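Local coordinates for kelch domain-containing protein (Colletotrichum graminicola M1.001, PDB 5C86) that probably oxidises alcohols at a copper centre, as a fungal member of the galactose oxidase and glyoxal oxidase family (AA5), at residues I403-A408 with K443-N448; Y411-I416 with L463-E468; A382-I387 with A469-V474; G459-F464 with Q476-T481. One frame throughout, in Å; residues are numbered along the deposited sequence.

Interaction 1 of 4, residues I403-A408 with K443-N448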
# COMPACT_ATOMS: atom_id res chain seq x y z
N ILE A 403 -14.06 13.70 -17.61
CA ILE A 403 -12.63 13.95 -17.66
C ILE A 403 -12.40 14.67 -18.97
O ILE A 403 -12.70 14.07 -20.01
CB ILE A 403 -11.85 12.66 -17.61
CG1 ILE A 403 -12.20 11.82 -16.38
CG2 ILE A 403 -10.32 12.97 -17.70
CD1 ILE A 403 -12.17 10.34 -16.58
N THR A 404 -11.84 15.85 -18.96
CA THR A 404 -11.55 16.53 -20.27
C THR A 404 -10.04 16.52 -20.47
O THR A 404 -9.32 17.02 -19.63
CB THR A 404 -12.05 17.95 -20.22
OG1 THR A 404 -13.46 17.93 -19.95
CG2 THR A 404 -11.80 18.63 -21.54
N MET A 405 -9.61 15.91 -21.55
CA MET A 405 -8.22 15.77 -21.96
C MET A 405 -7.83 16.96 -22.77
O MET A 405 -8.62 17.49 -23.56
CB MET A 405 -7.99 14.49 -22.73
CG MET A 405 -8.47 13.22 -22.00
SD MET A 405 -7.72 13.05 -20.35
CE MET A 405 -6.01 12.89 -20.85
N GLN A 406 -6.56 17.31 -22.67
CA GLN A 406 -6.00 18.43 -23.45
C GLN A 406 -6.03 18.18 -24.95
O GLN A 406 -6.38 19.12 -25.72
CB GLN A 406 -4.58 18.67 -22.95
CG GLN A 406 -3.89 19.86 -23.67
CD GLN A 406 -2.49 19.97 -23.10
OE1 GLN A 406 -2.35 20.45 -22.04
NE2 GLN A 406 -1.53 19.34 -23.72
N ASP A 407 -5.66 16.97 -25.37
CA ASP A 407 -5.49 16.56 -26.75
C ASP A 407 -6.52 15.46 -27.09
O ASP A 407 -6.69 14.50 -26.37
CB ASP A 407 -4.08 15.97 -26.97
CG ASP A 407 -2.97 16.73 -26.21
OD1 ASP A 407 -2.73 17.87 -26.70
OD2 ASP A 407 -2.42 16.25 -25.11
N ALA A 408 -7.13 15.52 -28.25
CA ALA A 408 -8.05 14.44 -28.71
C ALA A 408 -7.35 13.16 -28.86
O ALA A 408 -6.20 13.10 -29.29
CB ALA A 408 -8.71 14.84 -30.03
N LYS A 443 -12.03 14.33 -26.61
CA LYS A 443 -11.43 15.10 -25.49
C LYS A 443 -12.16 14.86 -24.16
O LYS A 443 -11.54 14.57 -23.11
CB LYS A 443 -11.41 16.57 -25.79
CG LYS A 443 -10.40 16.96 -26.90
CD LYS A 443 -10.33 18.49 -27.17
CE LYS A 443 -10.52 19.52 -25.97
NZ LYS A 443 -9.77 19.83 -24.64
N SER A 444 -13.46 14.87 -24.21
CA SER A 444 -14.21 14.72 -22.98
C SER A 444 -14.68 13.24 -22.95
O SER A 444 -15.15 12.69 -23.97
CB SER A 444 -15.43 15.62 -22.97
OG SER A 444 -14.96 16.94 -22.71
N PHE A 445 -14.47 12.58 -21.80
CA PHE A 445 -14.82 11.20 -21.57
C PHE A 445 -15.52 11.12 -20.26
O PHE A 445 -15.05 11.67 -19.26
CB PHE A 445 -13.64 10.30 -21.56
CG PHE A 445 -12.97 10.20 -22.86
CD1 PHE A 445 -12.12 11.20 -23.26
CD2 PHE A 445 -13.21 9.11 -23.69
CE1 PHE A 445 -11.53 11.14 -24.51
CE2 PHE A 445 -12.61 9.05 -24.94
CZ PHE A 445 -11.80 10.11 -25.32
N THR A 446 -16.61 10.36 -20.18
CA THR A 446 -17.28 10.26 -18.92
C THR A 446 -17.18 8.82 -18.42
O THR A 446 -17.40 7.89 -19.17
CB THR A 446 -18.77 10.69 -19.02
OG1 THR A 446 -18.80 12.09 -19.45
CG2 THR A 446 -19.50 10.50 -17.70
N VAL A 447 -16.82 8.69 -17.17
CA VAL A 447 -16.71 7.42 -16.46
C VAL A 447 -17.70 7.41 -15.33
O VAL A 447 -18.21 8.47 -14.92
CB VAL A 447 -15.27 7.22 -15.87
CG1 VAL A 447 -14.25 7.14 -16.96
CG2 VAL A 447 -14.89 8.27 -14.80
N ASN A 448 -17.94 6.23 -14.76
CA ASN A 448 -18.68 6.22 -13.51
C ASN A 448 -17.83 5.48 -12.48
O ASN A 448 -17.28 4.39 -12.72
CB ASN A 448 -19.99 5.43 -13.63
CG ASN A 448 -21.05 6.07 -14.47
OD1 ASN A 448 -20.97 7.24 -14.93
ND2 ASN A 448 -22.12 5.31 -14.62

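Interaction 2 of 4, residues Y411-I416 with L463-E468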
# COMPACT_ATOMS: atom_id res chain seq x y z
N TYR A 411 -8.66 7.18 -25.35
CA TYR A 411 -8.09 7.02 -24.05
C TYR A 411 -8.72 5.87 -23.26
O TYR A 411 -9.94 5.55 -23.46
CB TYR A 411 -8.33 8.26 -23.23
CG TYR A 411 -7.54 9.48 -23.69
CD1 TYR A 411 -6.18 9.63 -23.34
CD2 TYR A 411 -8.07 10.39 -24.58
CE1 TYR A 411 -5.44 10.71 -23.82
CE2 TYR A 411 -7.31 11.45 -25.02
CZ TYR A 411 -6.00 11.60 -24.60
OH TYR A 411 -5.31 12.73 -25.02
N THR A 412 -7.92 5.29 -22.39
CA THR A 412 -8.45 4.42 -21.29
C THR A 412 -8.12 5.06 -19.98
O THR A 412 -7.39 6.01 -19.90
CB THR A 412 -7.83 3.03 -21.33
OG1 THR A 412 -6.39 3.12 -21.25
CG2 THR A 412 -8.22 2.24 -22.63
N PHE A 413 -8.79 4.61 -18.92
CA PHE A 413 -8.78 5.25 -17.67
C PHE A 413 -8.68 4.25 -16.51
O PHE A 413 -9.05 3.10 -16.58
CB PHE A 413 -10.02 6.14 -17.44
CG PHE A 413 -10.25 7.12 -18.49
CD1 PHE A 413 -10.98 6.84 -19.61
CD2 PHE A 413 -9.67 8.36 -18.39
CE1 PHE A 413 -11.10 7.79 -20.63
CE2 PHE A 413 -9.78 9.32 -19.41
CZ PHE A 413 -10.48 9.02 -20.51
N SER A 414 -8.13 4.75 -15.42
CA SER A 414 -8.14 3.99 -14.16
C SER A 414 -8.09 4.90 -12.97
O SER A 414 -7.71 6.06 -13.08
CB SER A 414 -7.04 2.96 -13.99
OG SER A 414 -5.80 3.58 -14.01
N MET A 415 -8.57 4.43 -11.84
CA MET A 415 -8.50 5.16 -10.56
C MET A 415 -7.68 4.29 -9.60
O MET A 415 -7.98 3.12 -9.45
CB MET A 415 -9.85 5.58 -10.00
CG MET A 415 -10.85 4.48 -9.78
SD MET A 415 -12.56 5.04 -9.49
CE MET A 415 -12.57 5.40 -7.73
N ILE A 416 -6.66 4.85 -9.02
CA ILE A 416 -5.80 4.09 -8.09
C ILE A 416 -5.86 4.72 -6.74
O ILE A 416 -5.65 5.94 -6.63
CB ILE A 416 -4.36 3.99 -8.59
CG1 ILE A 416 -4.29 3.16 -9.90
CG2 ILE A 416 -3.47 3.30 -7.55
CD1 ILE A 416 -2.93 2.79 -10.36
N LEU A 463 -6.78 9.69 -10.54
CA LEU A 463 -7.39 9.36 -11.83
C LEU A 463 -6.28 9.50 -12.86
O LEU A 463 -5.63 10.52 -12.94
CB LEU A 463 -8.58 10.30 -12.14
CG LEU A 463 -9.72 9.70 -12.92
CD1 LEU A 463 -11.07 10.43 -12.72
CD2 LEU A 463 -9.24 9.66 -14.39
N PHE A 464 -6.01 8.41 -13.55
CA PHE A 464 -5.13 8.34 -14.71
C PHE A 464 -5.86 8.12 -16.00
O PHE A 464 -6.81 7.32 -16.07
CB PHE A 464 -4.14 7.21 -14.51
CG PHE A 464 -3.13 7.41 -13.39
CD1 PHE A 464 -1.96 8.13 -13.66
CD2 PHE A 464 -3.28 6.89 -12.10
CE1 PHE A 464 -0.99 8.34 -12.69
CE2 PHE A 464 -2.30 7.04 -11.13
CZ PHE A 464 -1.14 7.75 -11.47
N ALA A 465 -5.35 8.79 -17.04
CA ALA A 465 -5.83 8.60 -18.39
C ALA A 465 -4.61 8.16 -19.18
O ALA A 465 -3.52 8.77 -19.04
CB ALA A 465 -6.37 9.87 -18.95
N MET A 466 -4.79 7.15 -20.01
CA MET A 466 -3.73 6.56 -20.81
C MET A 466 -4.11 6.71 -22.28
O MET A 466 -5.18 6.32 -22.71
CB MET A 466 -3.49 5.10 -20.43
CG MET A 466 -2.85 4.96 -19.05
SD MET A 466 -3.37 3.52 -18.09
CE MET A 466 -5.13 3.85 -17.88
N ASN A 467 -3.20 7.29 -23.09
CA ASN A 467 -3.43 7.38 -24.50
C ASN A 467 -3.39 6.01 -25.16
O ASN A 467 -3.24 4.95 -24.51
CB ASN A 467 -2.42 8.40 -25.13
CG ASN A 467 -1.03 7.90 -25.22
OD1 ASN A 467 -0.73 6.72 -25.07
ND2 ASN A 467 -0.09 8.85 -25.54
N GLU A 468 -3.62 6.01 -26.46
CA GLU A 468 -3.78 4.79 -27.19
C GLU A 468 -2.53 3.92 -27.14
O GLU A 468 -2.61 2.66 -27.19
CB GLU A 468 -4.19 5.12 -28.64
CG GLU A 468 -4.60 3.91 -29.46
CD GLU A 468 -5.36 4.27 -30.76
OE1 GLU A 468 -5.46 5.48 -31.18
OE2 GLU A 468 -5.92 3.33 -31.38
O HOH W 1 -5.09 3.20 -23.58

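Interaction 3 of 4, residues A382-I387 with A469-V474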
# COMPACT_ATOMS: atom_id res chain seq x y z
N ALA A 382 8.34 9.79 -23.34
CA ALA A 382 7.17 10.03 -24.14
C ALA A 382 6.49 11.35 -23.82
O ALA A 382 6.52 11.88 -22.71
CB ALA A 382 6.16 8.87 -23.89
N LYS A 383 5.76 11.82 -24.87
CA LYS A 383 4.91 12.95 -24.70
C LYS A 383 3.65 12.40 -24.02
O LYS A 383 3.07 11.43 -24.49
CB LYS A 383 4.59 13.62 -26.07
CG LYS A 383 3.43 14.61 -26.01
CD LYS A 383 3.89 15.86 -25.33
CE LYS A 383 2.81 16.96 -25.41
NZ LYS A 383 1.46 16.46 -25.08
N ARG A 384 3.29 12.97 -22.92
CA ARG A 384 2.20 12.44 -22.08
C ARG A 384 0.94 13.20 -22.38
O ARG A 384 0.98 14.44 -22.52
CB ARG A 384 2.58 12.55 -20.62
CG ARG A 384 3.83 11.77 -20.27
CD ARG A 384 4.29 11.90 -18.82
NE ARG A 384 3.34 11.27 -17.92
CZ ARG A 384 3.61 10.93 -16.68
NH1 ARG A 384 4.80 11.31 -16.16
NH2 ARG A 384 2.73 10.29 -15.96
N PRO A 385 -0.22 12.52 -22.26
CA PRO A 385 -1.45 13.28 -22.27
C PRO A 385 -1.64 14.05 -20.97
O PRO A 385 -0.91 13.84 -20.00
CB PRO A 385 -2.50 12.16 -22.47
CG PRO A 385 -1.92 10.98 -21.81
CD PRO A 385 -0.41 11.09 -21.97
N VAL A 386 -2.58 14.98 -20.95
CA VAL A 386 -2.86 15.86 -19.84
C VAL A 386 -4.41 15.88 -19.55
O VAL A 386 -5.17 16.15 -20.46
CB VAL A 386 -2.38 17.28 -20.13
CG1 VAL A 386 -2.75 18.23 -19.03
CG2 VAL A 386 -0.83 17.27 -20.36
N ILE A 387 -4.78 15.71 -18.29
CA ILE A 387 -6.16 15.99 -17.86
C ILE A 387 -6.28 17.47 -17.61
O ILE A 387 -5.58 18.01 -16.69
CB ILE A 387 -6.54 15.20 -16.60
CG1 ILE A 387 -6.45 13.75 -16.94
CG2 ILE A 387 -7.96 15.65 -16.10
CD1 ILE A 387 -6.72 12.84 -15.73
N ALA A 469 -1.33 4.55 -27.05
CA ALA A 469 -0.09 3.81 -26.89
C ALA A 469 0.14 3.33 -25.46
O ALA A 469 1.13 2.69 -25.17
CB ALA A 469 1.12 4.65 -27.35
N GLY A 470 -0.67 3.75 -24.52
CA GLY A 470 -0.51 3.30 -23.15
C GLY A 470 0.21 4.28 -22.22
O GLY A 470 0.37 3.94 -21.05
N VAL A 471 0.52 5.49 -22.69
CA VAL A 471 1.20 6.42 -21.85
C VAL A 471 0.25 7.16 -20.93
O VAL A 471 -0.73 7.77 -21.39
CB VAL A 471 1.92 7.50 -22.76
CG1 VAL A 471 2.63 8.46 -21.87
CG2 VAL A 471 2.78 6.78 -23.81
N PRO A 472 0.49 7.15 -19.61
CA PRO A 472 -0.40 7.82 -18.69
C PRO A 472 -0.11 9.27 -18.51
O PRO A 472 1.07 9.74 -18.57
CB PRO A 472 -0.17 7.12 -17.39
CG PRO A 472 1.28 6.70 -17.45
CD PRO A 472 1.53 6.37 -18.88
N CYS A 473 -1.16 10.04 -18.27
CA CYS A 473 -1.03 11.38 -17.78
C CYS A 473 -0.47 11.38 -16.37
O CYS A 473 -0.37 10.33 -15.70
CB CYS A 473 -2.31 12.14 -17.83
SG CYS A 473 -3.61 11.52 -16.75
N VAL A 474 -0.13 12.58 -15.86
CA VAL A 474 0.04 12.78 -14.43
C VAL A 474 -1.36 12.82 -13.83
O VAL A 474 -2.31 13.44 -14.38
CB VAL A 474 0.81 14.09 -14.17
CG1 VAL A 474 0.82 14.40 -12.68
CG2 VAL A 474 2.20 14.00 -14.76
O HOH W 2 0.15 14.81 -17.69
O HOH W 3 -2.71 15.38 -16.22

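Interaction 4 of 4, residues G459-F464 with Q476-T481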
# COMPACT_ATOMS: atom_id res chain seq x y z
N GLY A 459 -12.49 7.35 -0.03
CA GLY A 459 -11.24 8.02 0.12
C GLY A 459 -10.70 8.57 -1.18
O GLY A 459 -11.35 8.55 -2.22
N TYR A 460 -9.47 9.03 -1.13
CA TYR A 460 -8.82 9.64 -2.24
C TYR A 460 -8.23 8.63 -3.22
O TYR A 460 -7.68 7.58 -2.84
CB TYR A 460 -7.71 10.60 -1.85
CG TYR A 460 -8.16 12.02 -1.57
CD1 TYR A 460 -8.67 12.37 -0.33
CD2 TYR A 460 -8.26 12.90 -2.58
CE1 TYR A 460 -9.11 13.65 -0.08
CE2 TYR A 460 -8.70 14.17 -2.36
CZ TYR A 460 -9.12 14.53 -1.12
OH TYR A 460 -9.53 15.86 -0.94
N TYR A 461 -8.36 8.99 -4.52
CA TYR A 461 -7.85 8.24 -5.64
C TYR A 461 -7.14 9.17 -6.57
O TYR A 461 -7.40 10.38 -6.62
CB TYR A 461 -9.00 7.64 -6.46
CG TYR A 461 -9.67 6.45 -5.73
CD1 TYR A 461 -10.55 6.68 -4.74
CD2 TYR A 461 -9.43 5.18 -6.11
CE1 TYR A 461 -11.13 5.59 -4.07
CE2 TYR A 461 -9.99 4.08 -5.48
CZ TYR A 461 -10.90 4.29 -4.45
OH TYR A 461 -11.47 3.19 -3.81
N MET A 462 -6.20 8.59 -7.30
CA MET A 462 -5.56 9.21 -8.46
C MET A 462 -6.29 8.75 -9.72
O MET A 462 -6.37 7.54 -9.96
CB MET A 462 -4.16 8.78 -8.53
CG MET A 462 -3.31 9.41 -7.43
SD MET A 462 -1.59 8.77 -7.39
CE MET A 462 -1.82 7.17 -6.63
N LEU A 463 -6.78 9.69 -10.54
CA LEU A 463 -7.39 9.36 -11.83
C LEU A 463 -6.28 9.50 -12.86
O LEU A 463 -5.63 10.52 -12.94
CB LEU A 463 -8.58 10.30 -12.14
CG LEU A 463 -9.72 9.70 -12.92
CD1 LEU A 463 -11.07 10.43 -12.72
CD2 LEU A 463 -9.24 9.66 -14.39
N PHE A 464 -6.01 8.41 -13.55
CA PHE A 464 -5.13 8.34 -14.71
C PHE A 464 -5.86 8.12 -16.00
O PHE A 464 -6.81 7.32 -16.07
CB PHE A 464 -4.14 7.21 -14.51
CG PHE A 464 -3.13 7.41 -13.39
CD1 PHE A 464 -1.96 8.13 -13.66
CD2 PHE A 464 -3.28 6.89 -12.10
CE1 PHE A 464 -0.99 8.34 -12.69
CE2 PHE A 464 -2.30 7.04 -11.13
CZ PHE A 464 -1.14 7.75 -11.47
N GLN A 476 -4.88 13.23 -11.66
CA GLN A 476 -5.64 14.21 -10.87
C GLN A 476 -6.27 13.52 -9.70
O GLN A 476 -6.70 12.37 -9.80
CB GLN A 476 -6.72 14.92 -11.71
CG GLN A 476 -6.11 15.74 -12.85
CD GLN A 476 -5.07 16.77 -12.38
OE1 GLN A 476 -5.23 17.46 -11.35
NE2 GLN A 476 -4.01 16.90 -13.17
N PHE A 477 -6.34 14.22 -8.59
CA PHE A 477 -6.90 13.62 -7.36
C PHE A 477 -8.37 13.84 -7.26
O PHE A 477 -8.90 14.91 -7.60
CB PHE A 477 -6.21 14.20 -6.12
CG PHE A 477 -4.82 13.78 -5.95
CD1 PHE A 477 -4.54 12.64 -5.25
CD2 PHE A 477 -3.74 14.48 -6.50
CE1 PHE A 477 -3.25 12.23 -5.08
CE2 PHE A 477 -2.43 14.08 -6.29
CZ PHE A 477 -2.17 12.93 -5.57
N PHE A 478 -9.08 12.88 -6.70
CA PHE A 478 -10.45 13.05 -6.38
C PHE A 478 -10.80 12.10 -5.23
O PHE A 478 -10.05 11.17 -4.97
CB PHE A 478 -11.44 12.83 -7.55
CG PHE A 478 -11.59 11.38 -7.98
CD1 PHE A 478 -10.59 10.77 -8.73
CD2 PHE A 478 -12.69 10.63 -7.60
CE1 PHE A 478 -10.72 9.45 -9.15
CE2 PHE A 478 -12.80 9.30 -7.99
CZ PHE A 478 -11.85 8.74 -8.77
N LYS A 479 -11.97 12.28 -4.59
CA LYS A 479 -12.40 11.36 -3.53
C LYS A 479 -13.75 10.75 -3.75
O LYS A 479 -14.65 11.40 -4.32
CB LYS A 479 -12.27 11.97 -2.13
CG LYS A 479 -13.09 13.15 -1.84
CD LYS A 479 -12.97 13.55 -0.32
CE LYS A 479 -13.94 14.67 0.01
NZ LYS A 479 -13.88 15.00 1.47
N VAL A 480 -13.86 9.53 -3.29
CA VAL A 480 -15.08 8.80 -3.26
C VAL A 480 -15.63 8.97 -1.88
O VAL A 480 -14.95 8.63 -0.88
CB VAL A 480 -14.86 7.32 -3.60
CG1 VAL A 480 -16.07 6.51 -3.38
CG2 VAL A 480 -14.34 7.15 -5.01
N THR A 481 -16.85 9.55 -1.83
CA THR A 481 -17.48 9.89 -0.55
C THR A 481 -18.58 8.91 -0.22
O THR A 481 -19.19 8.35 -1.08
CB THR A 481 -18.13 11.29 -0.57
OG1 THR A 481 -19.11 11.32 -1.63
CG2 THR A 481 -17.15 12.36 -0.82

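Interaction 1 of 4, residues I403-A408 with K443-N448
Lys443 and Met405 are tied together twice. The ammonium NZ of Lys443 lies 2.8 Å from Met405 O, tilted from that carbonyl's plane; the chain bends at chi3 and chi4, and chi4 (61°) sets NZ toward Met405 O. In return Met405 N donates to Lys443 O, also at 2.8 Å and almost straight at 172°, with the donor standing above the carbonyl plane. Lysine serves here on both counts: its methylenes can lie against the turn, Lys443 CG being 3.8 Å from Ala408 N, while its charged tip serves a backbone oxygen.

Next along the strands, Ile403 and Phe445 form an antiparallel hydrogen-bonded pair, Ile403 N reaching Phe445 O at 2.8 Å and Phe445 N reaching Ile403 O at 2.9 Å. Thr404 and Ser444 make the adjoining non-hydrogen-bonded pair, and their hydroxyls meet on one face, Thr404 OG1 to Ser444 OG at 3.3 Å, where either could donate. The other face is apolar: Ile403 CD1 rests 3.8 Å from Val447 CG1, and Phe445 takes Met405 CG obliquely.

Further out, Asp441 OD1 accepts the backbone N-H groups of both Lys443 and Ser444 and so positions the start of strand 444-448. Strand 387-390 flanks Thr404, and the Phe445 ring meets that of Phe413. With partly exposed Thr404 and Ser444 on one face and buried Ile403 and Phe445 on the other, the pairing is consistent with one layer of the immunoglobulin-like beta sandwich of the Early set domain in galactose oxidase relatives.

Interaction 2 of 4, residues Y411-I416 with L463-E468
Thr412 holds OG1 between its own N and carbonyl carbon (chi1 57°), which brings the hydroxyl OG1 to Met466 CB at 3.6 Å. The Met466 chain crosses that of Thr412 at about a right angle; it is modelled in two conformers, so the position of its tip is less certain. On the opposite face chi1 of -53° sets Phe413 CG beside its backbone N. The small side chain of Ala465 lets the ring come in close to its strand, Phe413 CE2 lying 3.5 Å from Ala465 CB.

Between the faces runs an antiparallel ladder. Thr412 with Met466 and Ser414 with Phe464 are hydrogen-bonded pairs, two bonds each, such as Met466 N to Thr412 O at 2.8 Å. In between, Phe413 CA approaches Phe464 O at 3.3 Å, a CA-H...O contact.

Where the pairing ends, Tyr411 CD1 lies 3.7 Å from Asn467 CA. One water takes over there, 2.7 Å from Thr412 OG1 and donating to Asn467 O at 2.7 Å. The buried Ser414 OG is satisfied by Pro287 O. The chemistry thus divides the work: directional backbone bonds fix the register and apolar side chains fill the Phe413 face. At the strand end the water links Thr412 to Asn467, while Tyr411 OH goes to Asp407 O and Asn467 OD1 takes the N-H of Val471.

Interaction 3 of 4, residues A382-I387 with A469-V474
Pro472 O is gripped by the guanidinium of Arg384. NE of Arg384 donates to Pro472 O at 2.8 Å, lying in the carbonyl plane, while NH2 adds a weak bond to the same Pro472 O at 3.1 Å. Arg384 NH2 also makes a weak bond to Cys473 O at 3.1 Å and a further hydrogen bond to Asp343 O. Arg384 thereby ties two loops of the Early set domain together: loop 382-387 leads into strand 387-390, and loop 469-474 lies in the connection of the hairpin formed by strands 459-466 and 476-481. Arginine suits the place because its flat cation presents NE and NH2 at one edge, where Pro472 O and Cys473 O lie. The bend at chi3 (68°) puts NE on the side of the oxygen, and Val474 CG2 lies over the centre of one guanidinium face.

The arginine's stem is used as well. Arg384 CG packs 3.9 Å from Val471 CG1, the two side chains crossing at about a right angle, and the other branch, Val471 CG2, meets Ala382 CB. Pro385 lays its ring beside the backbone, Pro385 CD being 3.4 Å from Val471 O.

Two waters complete the seam. One donates to Pro385 O and accepts from Val474 N; the other accepts from Ile387 N at 2.9 Å and donates to Val474 O. Packing is tight at Cys473, whose CB comes to 3.1 Å from Pro385 O. Beyond it the thiol sulfur SG of Cys473 touches the methyl CD1 of Ile387 at 3.5 Å.

Interaction 4 of 4, residues G459-F464 with Q476-T481
Lys479 sets its CB squarely over the Tyr460 ring, 3.9 Å from the centroid and only 3° off the ring normal. This CH-pi contact uses the lysine for its hydrocarbon: the extended chain brings Lys479 CD to within 3.9 Å of Tyr460 CE1 before NZ leaves to form a salt bridge with Asp81. Phe100 meets the tyrosine ring edge-to-face.

On the same face Met462 and Phe477 run alongside each other in the same direction. Met462 CG is 3.7 Å from Phe477 CE1, and Met462 SD stands obliquely at 5.2 Å from the Phe477 ring centroid, a Met-aromatic contact that the flexible, polarisable thioether makes easily.

The other face is carried by Tyr461 and Phe478. Tyr461 CB sits over the phenylalanine ring, 4.1 Å from its centroid, whereas the ring planes are 25° apart with centroids separated by 5.9 Å, too far for a real stack. That leaves Tyr461 CE1 to pack against Val480 CG2 at 3.7 Å, and Tyr461 OH bonds to Ile457 O.

Six backbone hydrogen bonds join the strands through Gly459-Val480, Tyr461-Phe478 and Leu463-Gln476. Gly459 N approaches Val480 O on a lone pair at 2.9 Å; the backbone angles of this glycine would jam a CB against the preceding carbonyl. Paired strands with aromatic side chains on both faces make up the C-terminal beta hairpin of the Early set domain, and through Phe100 and Asp81 the Tyr460 face meets what is probably the kelch propeller.

How the interactions relate
All four contacts belong to the Early set domain. Interaction 3 begins first in sequence, at residue 382, and its partner loop comes only after both segments of interactions 1 and 2. Strand 459-466 joins interactions 2 and 4, pairing with 412-422 on one side and 476-481 on the other. Interactions 2 and 3 lie nearest, with centres about 9 Å apart, while 3 and 4 are farthest, at about 18 Å. Interactions 1 and 2, about 10 Å between centres, press side chains together: Phe445 on Tyr411, Met405 on Ala465. Sequence-distant strands and loops thus close one compact domain. The four contacts lie away from the copper-binding residues Tyr120, His335 and His423, although this domain supplies His423.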